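Local coordinates for protein O-ureido-L-serine synthase (Streptomyces lavendulae, PDB 3X44) that joins hydroxyurea to O-acetyl-L-serine with the help of pyridoxal 5'-phosphate, giving O-ureido-L-serine for the biosynthesis of the antibiotic D-cycloserine, at residues R18-M22 and R253-E258; R197-P203 and I236-M242; R248-R252 and F301-G305. The protein carries 1 engineered substitution. All coordinates share one frame; numbering follows the deposited sequence.

Contact 1 of 3, residues R18-M22 and R253-E258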
# COMPACT_ATOMS: atom_id res chain seq x y z
N ARG A 18 -15.55 7.50 -1.29
CA ARG A 18 -16.89 7.97 -0.95
C ARG A 18 -17.32 9.13 -1.83
O ARG A 18 -16.51 10.00 -2.16
CB ARG A 18 -16.90 8.41 0.52
CG ARG A 18 -18.26 8.79 1.08
CD ARG A 18 -18.15 9.03 2.58
NE ARG A 18 -19.40 9.51 3.16
CZ ARG A 18 -19.90 10.73 2.96
NH1 ARG A 18 -19.26 11.60 2.19
NH2 ARG A 18 -21.04 11.08 3.53
N LEU A 19 -18.58 9.14 -2.25
CA LEU A 19 -19.09 10.25 -3.04
C LEU A 19 -19.34 11.35 -1.99
O LEU A 19 -19.91 11.09 -0.93
CB LEU A 19 -20.39 9.87 -3.76
CG LEU A 19 -20.25 8.83 -4.88
CD1 LEU A 19 -21.51 8.81 -5.76
CD2 LEU A 19 -19.02 9.15 -5.73
N GLN A 20 -18.91 12.56 -2.30
CA GLN A 20 -19.04 13.68 -1.38
C GLN A 20 -20.32 14.51 -1.43
O GLN A 20 -20.72 15.07 -0.41
CB GLN A 20 -17.83 14.60 -1.54
CG GLN A 20 -16.54 14.01 -0.99
CD GLN A 20 -16.46 14.11 0.52
OE1 GLN A 20 -17.40 13.73 1.23
NE2 GLN A 20 -15.35 14.62 1.02
N ARG A 21 -20.96 14.61 -2.59
CA ARG A 21 -22.18 15.40 -2.67
C ARG A 21 -23.35 14.80 -3.44
O ARG A 21 -24.47 15.29 -3.34
CB ARG A 21 -21.86 16.80 -3.23
CG ARG A 21 -20.94 16.80 -4.44
CD ARG A 21 -20.58 18.22 -4.86
NE ARG A 21 -19.63 18.85 -3.93
CZ ARG A 21 -18.33 18.58 -3.90
NH1 ARG A 21 -17.81 17.70 -4.74
NH2 ARG A 21 -17.55 19.20 -3.01
N MET A 22 -23.11 13.74 -4.21
CA MET A 22 -24.18 13.15 -5.00
C MET A 22 -25.16 12.27 -4.23
O MET A 22 -26.31 12.10 -4.64
CB MET A 22 -23.58 12.35 -6.15
CG MET A 22 -23.19 13.19 -7.35
SD MET A 22 -22.40 12.21 -8.62
CE MET A 22 -23.79 11.30 -9.28
N ARG A 253 -22.64 13.67 -14.13
CA ARG A 253 -22.72 14.22 -12.78
C ARG A 253 -21.52 13.83 -11.93
O ARG A 253 -21.03 14.63 -11.12
CB ARG A 253 -24.02 13.76 -12.10
CG ARG A 253 -25.29 14.44 -12.61
CD ARG A 253 -26.47 14.23 -11.64
NE ARG A 253 -26.14 14.74 -10.30
CZ ARG A 253 -26.79 14.40 -9.19
NH1 ARG A 253 -27.82 13.56 -9.24
NH2 ARG A 253 -26.41 14.90 -8.03
N LEU A 254 -21.05 12.61 -12.10
CA LEU A 254 -19.91 12.12 -11.34
C LEU A 254 -18.67 12.95 -11.63
O LEU A 254 -18.01 13.43 -10.71
CB LEU A 254 -19.63 10.65 -11.68
CG LEU A 254 -20.42 9.64 -10.86
CD1 LEU A 254 -20.48 8.31 -11.59
CD2 LEU A 254 -19.77 9.48 -9.49
N ALA A 255 -18.37 13.12 -12.91
CA ALA A 255 -17.20 13.88 -13.33
C ALA A 255 -17.28 15.36 -12.94
O ALA A 255 -16.30 15.94 -12.49
CB ALA A 255 -17.01 13.75 -14.83
N ALA A 256 -18.46 15.96 -13.09
CA ALA A 256 -18.63 17.38 -12.77
C ALA A 256 -18.95 17.72 -11.31
O ALA A 256 -18.72 18.85 -10.86
CB ALA A 256 -19.70 17.98 -13.69
N GLU A 257 -19.46 16.74 -10.56
CA GLU A 257 -19.82 16.97 -9.16
C GLU A 257 -18.92 16.27 -8.16
O GLU A 257 -18.93 16.59 -6.97
CB GLU A 257 -21.27 16.56 -8.93
CG GLU A 257 -22.27 17.44 -9.66
CD GLU A 257 -23.69 16.91 -9.58
OE1 GLU A 257 -24.09 16.45 -8.49
OE2 GLU A 257 -24.40 16.96 -10.60
N GLU A 258 -18.12 15.31 -8.63
CA GLU A 258 -17.25 14.58 -7.73
C GLU A 258 -15.82 14.46 -8.26
O GLU A 258 -14.92 14.02 -7.55
CB GLU A 258 -17.82 13.19 -7.46
CG GLU A 258 -19.26 13.20 -6.95
CD GLU A 258 -19.33 13.33 -5.44
OE1 GLU A 258 -18.26 13.37 -4.79
OE2 GLU A 258 -20.46 13.39 -4.90
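The carboxylate of Glu-258 reaches into the turn made by Leu-19 to Met-22 and gathers three successive backbone amides. OE1 accepts from Gln-20 N at 2.7 Å. OE2 takes two, Arg-21 N at 2.7 Å on its syn side and Met-22 N at 2.8 Å nearly along the C-O axis. The chain bends at chi2 (-87°), which brings the carboxylate toward these three N-H groups. Three such donors on a buried carboxylate would be expected to favour its ionised form and to fix the local shape of the turn.

Packing is close beside this carboxylate. Met-22 lies against helix 244-257: its SD sits 3.7 Å from Leu-254 CA and touches Glu-258 CG, while its CE rests on Arg-253 CB and over one face of the Arg-253 guanidinium. Leu-19 meets Leu-254 at about a right angle, CD2 to CD2 at 3.8 Å.

The margins are polar and more exposed. At one, Arg-21, bent at chi3 (73°), brings NH1 to Glu-257 O at 2.7 Å, with the oxygen in the guanidinium plane; this carbonyl belongs to the last turn of the helix. At another, Arg-253 grips Glu-257 side-on one helical turn away, NE to OE2 and NH2 to OE1, both 2.8 Å, and the paired groups border Met-22 CG.

The apolar side of the contact continues into helix 264-278, where Val-270 receives Leu-19, Met-22 and Leu-254, and into strand 28-33 through Val-29 and Val-31. At its own margin, Arg-21 NH1 also bonds to Ala-84 O of the second subunit, so the turn after strand 16-18 joins the helix end to the subunit interface.

Contact 2 of 3, residues R197-P203 and I236-M242; sequences RVVALEP and IDDLVTM
Val-240 CG2 fits against the start of the Leu-201 side chain, 3.6 Å from its CB, and on its other flank meets Val-199 CG1 at 3.9 Å. This methyl thus fills the dip between two side chains of the neighbouring strand; chi1 of -60° puts CG1 anti to the carbonyl carbon, leaving CG2 between that carbon and the backbone N. Further back on this face, Val-199 CG2 nestles against Asp-238 CB.

On the reverse face Ala-200 is small, and Ile-236 CD1 comes within 4.0 Å of its CB. Leu-239 CD1 leans over the Ala-200 carbonyl to the Glu-202 carboxylate, 3.7 Å from OE2. That carboxylate is held mainly elsewhere, by the amides of Leu-209 and Ala-210, while a water links OE2 to Val-240 O.

The strands run parallel, 238-242 being an outermost strand of the mixed sheet within this chain, and they are joined by a beta-alpha-beta crossover through helix 208-211. Val-198 O takes both Asp-237 N and Asp-238 N, and the parallel pattern then runs on to Met-242 N. Helix 264-278 packs on the Leu-201 face, helix 180-192 on the Ala-200 face.

At the exposed end Arg-197 grips Asp-238 side-on: NE meets OD2 at 2.6 Å, and NH2 approaches OD1 from above the carboxylate plane at 3.1 Å. Asp-237 OD1 receives Val-198 N through its anti lone pair at 2.8 Å, almost straight (176°).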
# COMPACT_ATOMS: atom_id res chain seq x y z
N ARG A 197 -27.04 -6.78 0.41
CA ARG A 197 -27.94 -7.01 -0.71
C ARG A 197 -27.17 -6.86 -2.01
O ARG A 197 -26.59 -5.81 -2.28
CB ARG A 197 -29.11 -6.01 -0.68
CG ARG A 197 -30.20 -6.36 0.33
CD ARG A 197 -31.55 -5.75 -0.04
NE ARG A 197 -32.28 -6.56 -1.01
CZ ARG A 197 -33.05 -7.60 -0.70
NH1 ARG A 197 -33.20 -7.96 0.56
NH2 ARG A 197 -33.67 -8.28 -1.66
N VAL A 198 -27.18 -7.92 -2.81
CA VAL A 198 -26.49 -7.92 -4.09
C VAL A 198 -27.46 -7.46 -5.17
O VAL A 198 -28.41 -8.16 -5.52
CB VAL A 198 -25.94 -9.32 -4.44
CG1 VAL A 198 -25.39 -9.33 -5.86
CG2 VAL A 198 -24.83 -9.70 -3.45
N VAL A 199 -27.22 -6.26 -5.69
CA VAL A 199 -28.07 -5.65 -6.70
C VAL A 199 -27.45 -5.70 -8.09
O VAL A 199 -26.41 -5.09 -8.34
CB VAL A 199 -28.36 -4.17 -6.34
CG1 VAL A 199 -29.28 -3.54 -7.37
CG2 VAL A 199 -28.97 -4.09 -4.95
N ALA A 200 -28.09 -6.42 -9.01
CA ALA A 200 -27.60 -6.53 -10.38
C ALA A 200 -28.57 -5.83 -11.32
O ALA A 200 -29.75 -6.16 -11.36
CB ALA A 200 -27.45 -8.00 -10.79
N LEU A 201 -28.08 -4.86 -12.08
CA LEU A 201 -28.94 -4.14 -13.00
C LEU A 201 -28.68 -4.54 -14.44
O LEU A 201 -27.62 -5.07 -14.77
CB LEU A 201 -28.75 -2.63 -12.83
CG LEU A 201 -27.33 -2.10 -13.07
CD1 LEU A 201 -27.18 -1.65 -14.51
CD2 LEU A 201 -27.05 -0.95 -12.12
N GLU A 202 -29.67 -4.29 -15.29
CA GLU A 202 -29.57 -4.57 -16.71
C GLU A 202 -30.08 -3.30 -17.40
O GLU A 202 -30.80 -2.51 -16.78
CB GLU A 202 -30.47 -5.74 -17.11
CG GLU A 202 -30.48 -6.91 -16.16
CD GLU A 202 -31.28 -8.08 -16.72
OE1 GLU A 202 -30.77 -8.77 -17.62
OE2 GLU A 202 -32.43 -8.30 -16.26
N PRO A 203 -29.69 -3.08 -18.66
CA PRO A 203 -30.18 -1.88 -19.34
C PRO A 203 -31.69 -2.02 -19.55
O PRO A 203 -32.18 -3.13 -19.79
CB PRO A 203 -29.41 -1.86 -20.66
CG PRO A 203 -28.27 -2.84 -20.48
CD PRO A 203 -28.79 -3.87 -19.51
N ILE A 236 -27.80 -13.19 -6.67
CA ILE A 236 -28.59 -11.98 -6.82
C ILE A 236 -29.80 -11.87 -5.89
O ILE A 236 -30.63 -12.77 -5.82
CB ILE A 236 -29.09 -11.84 -8.27
CG1 ILE A 236 -27.91 -11.91 -9.24
CG2 ILE A 236 -29.87 -10.53 -8.43
CD1 ILE A 236 -28.31 -11.95 -10.69
N ASP A 237 -29.90 -10.74 -5.19
CA ASP A 237 -31.02 -10.47 -4.29
C ASP A 237 -31.97 -9.51 -4.98
O ASP A 237 -33.19 -9.61 -4.85
CB ASP A 237 -30.55 -9.84 -2.98
CG ASP A 237 -29.58 -10.72 -2.24
OD1 ASP A 237 -28.44 -10.27 -1.99
OD2 ASP A 237 -29.96 -11.87 -1.90
N ASP A 238 -31.40 -8.56 -5.73
CA ASP A 238 -32.20 -7.58 -6.45
C ASP A 238 -31.79 -7.47 -7.91
O ASP A 238 -30.66 -7.09 -8.22
CB ASP A 238 -32.06 -6.20 -5.80
CG ASP A 238 -32.59 -6.17 -4.39
OD1 ASP A 238 -33.77 -6.53 -4.19
OD2 ASP A 238 -31.84 -5.78 -3.47
N LEU A 239 -32.72 -7.81 -8.80
CA LEU A 239 -32.50 -7.73 -10.24
C LEU A 239 -33.33 -6.55 -10.74
O LEU A 239 -34.56 -6.62 -10.79
CB LEU A 239 -32.95 -9.04 -10.92
CG LEU A 239 -32.77 -9.14 -12.44
CD1 LEU A 239 -31.32 -8.88 -12.81
CD2 LEU A 239 -33.20 -10.53 -12.92
N VAL A 240 -32.66 -5.46 -11.10
CA VAL A 240 -33.32 -4.24 -11.55
C VAL A 240 -32.88 -3.78 -12.94
O VAL A 240 -32.02 -4.41 -13.58
CB VAL A 240 -33.03 -3.08 -10.58
CG1 VAL A 240 -33.53 -3.44 -9.19
CG2 VAL A 240 -31.52 -2.82 -10.53
N THR A 241 -33.48 -2.69 -13.41
CA THR A 241 -33.13 -2.11 -14.70
C THR A 241 -32.69 -0.67 -14.53
O THR A 241 -32.95 -0.04 -13.50
CB THR A 241 -34.33 -2.11 -15.68
OG1 THR A 241 -35.45 -1.47 -15.05
CG2 THR A 241 -34.69 -3.52 -16.09
N MET A 242 -32.02 -0.15 -15.55
CA MET A 242 -31.55 1.23 -15.57
C MET A 242 -31.48 1.63 -17.04
O MET A 242 -30.93 0.90 -17.87
CB MET A 242 -30.16 1.33 -14.93
CG MET A 242 -29.50 2.71 -15.07
SD MET A 242 -30.55 4.07 -14.47
CE MET A 242 -30.71 3.64 -12.73
O HOH W 1 -33.43 -6.46 -14.91

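Contact 3 of 3, residues R248-R252 and F301-G305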
# COMPACT_ATOMS: atom_id res chain seq x y z
N ARG A 248 -26.00 7.75 -18.54
CA ARG A 248 -25.16 8.73 -19.21
C ARG A 248 -25.12 10.03 -18.41
O ARG A 248 -24.05 10.62 -18.22
CB ARG A 248 -25.72 9.00 -20.62
CG ARG A 248 -24.74 9.63 -21.58
CD ARG A 248 -24.73 11.15 -21.45
NE ARG A 248 -26.07 11.73 -21.41
CZ ARG A 248 -26.74 12.15 -22.47
NH1 ARG A 248 -26.21 12.05 -23.68
NH2 ARG A 248 -27.95 12.68 -22.33
N ASP A 249 -26.28 10.46 -17.95
CA ASP A 249 -26.39 11.69 -17.17
C ASP A 249 -25.71 11.55 -15.82
O ASP A 249 -25.15 12.51 -15.29
CB ASP A 249 -27.87 12.05 -16.96
CG ASP A 249 -28.54 12.51 -18.24
OD1 ASP A 249 -29.78 12.65 -18.22
OD2 ASP A 249 -27.84 12.73 -19.26
N THR A 250 -25.75 10.35 -15.25
CA THR A 250 -25.14 10.11 -13.96
C THR A 250 -23.61 10.11 -14.07
O THR A 250 -22.90 10.53 -13.15
CB THR A 250 -25.66 8.80 -13.35
OG1 THR A 250 -27.10 8.86 -13.31
CG2 THR A 250 -25.15 8.62 -11.94
N SER A 251 -23.10 9.64 -15.21
CA SER A 251 -21.66 9.63 -15.45
C SER A 251 -21.20 11.09 -15.54
O SER A 251 -20.13 11.46 -15.05
CB SER A 251 -21.33 8.91 -16.76
OG SER A 251 -20.07 9.32 -17.26
N ARG A 252 -22.02 11.91 -16.18
CA ARG A 252 -21.73 13.32 -16.34
C ARG A 252 -21.65 13.97 -14.97
O ARG A 252 -20.72 14.72 -14.67
CB ARG A 252 -22.82 14.01 -17.17
CG ARG A 252 -22.68 13.77 -18.67
CD ARG A 252 -23.69 14.57 -19.48
NE ARG A 252 -23.39 14.50 -20.90
CZ ARG A 252 -24.18 14.95 -21.87
NH1 ARG A 252 -25.34 15.52 -21.58
NH2 ARG A 252 -23.81 14.82 -23.14
N PHE A 301 -22.36 9.08 -26.96
CA PHE A 301 -23.39 10.03 -26.59
C PHE A 301 -23.15 10.66 -25.22
O PHE A 301 -23.91 11.52 -24.78
CB PHE A 301 -24.78 9.38 -26.67
CG PHE A 301 -25.12 8.48 -25.52
CD1 PHE A 301 -26.37 8.57 -24.90
CD2 PHE A 301 -24.24 7.48 -25.10
CE1 PHE A 301 -26.73 7.69 -23.88
CE2 PHE A 301 -24.60 6.59 -24.09
CZ PHE A 301 -25.85 6.70 -23.47
N LEU A 302 -22.07 10.23 -24.57
CA LEU A 302 -21.73 10.78 -23.28
C LEU A 302 -21.35 12.25 -23.49
O LEU A 302 -21.48 13.08 -22.59
CB LEU A 302 -20.54 10.03 -22.68
CG LEU A 302 -19.92 10.68 -21.44
CD1 LEU A 302 -20.96 10.69 -20.32
CD2 LEU A 302 -18.68 9.90 -21.03
N PHE A 303 -20.89 12.54 -24.70
CA PHE A 303 -20.48 13.89 -25.05
C PHE A 303 -21.39 14.58 -26.07
O PHE A 303 -20.97 15.52 -26.75
CB PHE A 303 -19.03 13.87 -25.54
CG PHE A 303 -18.02 13.76 -24.43
CD1 PHE A 303 -17.75 12.53 -23.84
CD2 PHE A 303 -17.36 14.90 -23.97
CE1 PHE A 303 -16.82 12.43 -22.80
CE2 PHE A 303 -16.43 14.81 -22.94
CZ PHE A 303 -16.16 13.58 -22.35
N ASP A 304 -22.63 14.11 -26.17
CA ASP A 304 -23.59 14.72 -27.09
C ASP A 304 -23.84 16.14 -26.58
O ASP A 304 -24.12 16.33 -25.40
CB ASP A 304 -24.91 13.94 -27.08
CG ASP A 304 -24.93 12.79 -28.09
OD1 ASP A 304 -24.05 12.73 -28.97
OD2 ASP A 304 -25.84 11.94 -27.98
N GLY A 305 -23.71 17.12 -27.46
CA GLY A 305 -23.93 18.50 -27.06
C GLY A 305 -22.74 19.20 -26.43
O GLY A 305 -22.83 20.37 -26.06
O HOH W 2 -27.74 12.60 -26.21
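Two arginines one helical turn apart, Arg-248 and Arg-252, reach from helix 244-257 to the backbone carbonyls of Phe-301, Leu-302 and Asp-304. Arg-248 NH1 donates to Phe-301 O at 2.6 Å, tilted from the carbonyl plane. Arg-252 holds Leu-302 O side-on with two nitrogens, both from the same face of the carbonyl: NE at 2.9 Å, and NH2 at 3.0 Å from well above the plane. NH2 also meets Asp-304 O, in the carbonyl plane on a lone pair, at 2.7 Å. The extended chain of Arg-252 (chi2 and chi3 near 180°) carries its guanidinium to these acceptors.

Charge adds a second layer. Arg-248 NE and NH2 both grip Asp-249 OD2, which holds the guanidinium in position, and its NH1 reaches Asp-304 OD2 through a water bonded to both. The two guanidinium groups stack nearly parallel, Arg-252 NH1 lying 3.7 Å above the plane of Arg-248; Asp-249 and the carbonyls probably offset the like charges.

The segment 301-305 starts as a short 3-10 turn, in the loop from strand 285-290 of the mixed sheet to helix 312-319. The arginines thereby fasten this loop to helix 244-257.

The apolar contacts involve the inner carbons of the same arginines. Arg-248 CG stands over the Phe-301 ring in a CH-pi contact, 3.6 Å from the centroid; bends at chi2 (-85°) and chi3 (-46°) then return NH1 to the carbonyl of the same residue. Leu-302 CD1 fits between Arg-252 CG and Ser-251 OG, 3.5 Å from the latter, itself hydrogen-bonded to Ala-262 O. Ile-264 of helix 264-278 backs both Phe-301 and Leu-302.

Contacts 1 and 3 share helix 244-257: contact 3 uses its middle and contact 1 its C-terminal end, their centres about 14 Å apart, and they touch where Met-22 CE packs on Thr-250 CG2. Strand 238-242 of contact 2 leads directly into this helix, though the centre of contact 2 lies about 22 Å from both others. Along the chain, contact 2 is nested within the loop closed by contact 1, contacts 1 and 3 cross, and contact 3 follows contact 2. One strand-helix unit thus ties the 238-242 edge of the mixed sheet (within this chain) to an early turn and a late loop; strand 16-18, the other edge, leads into residues 18-22, and helix 264-278 packs against all three contacts.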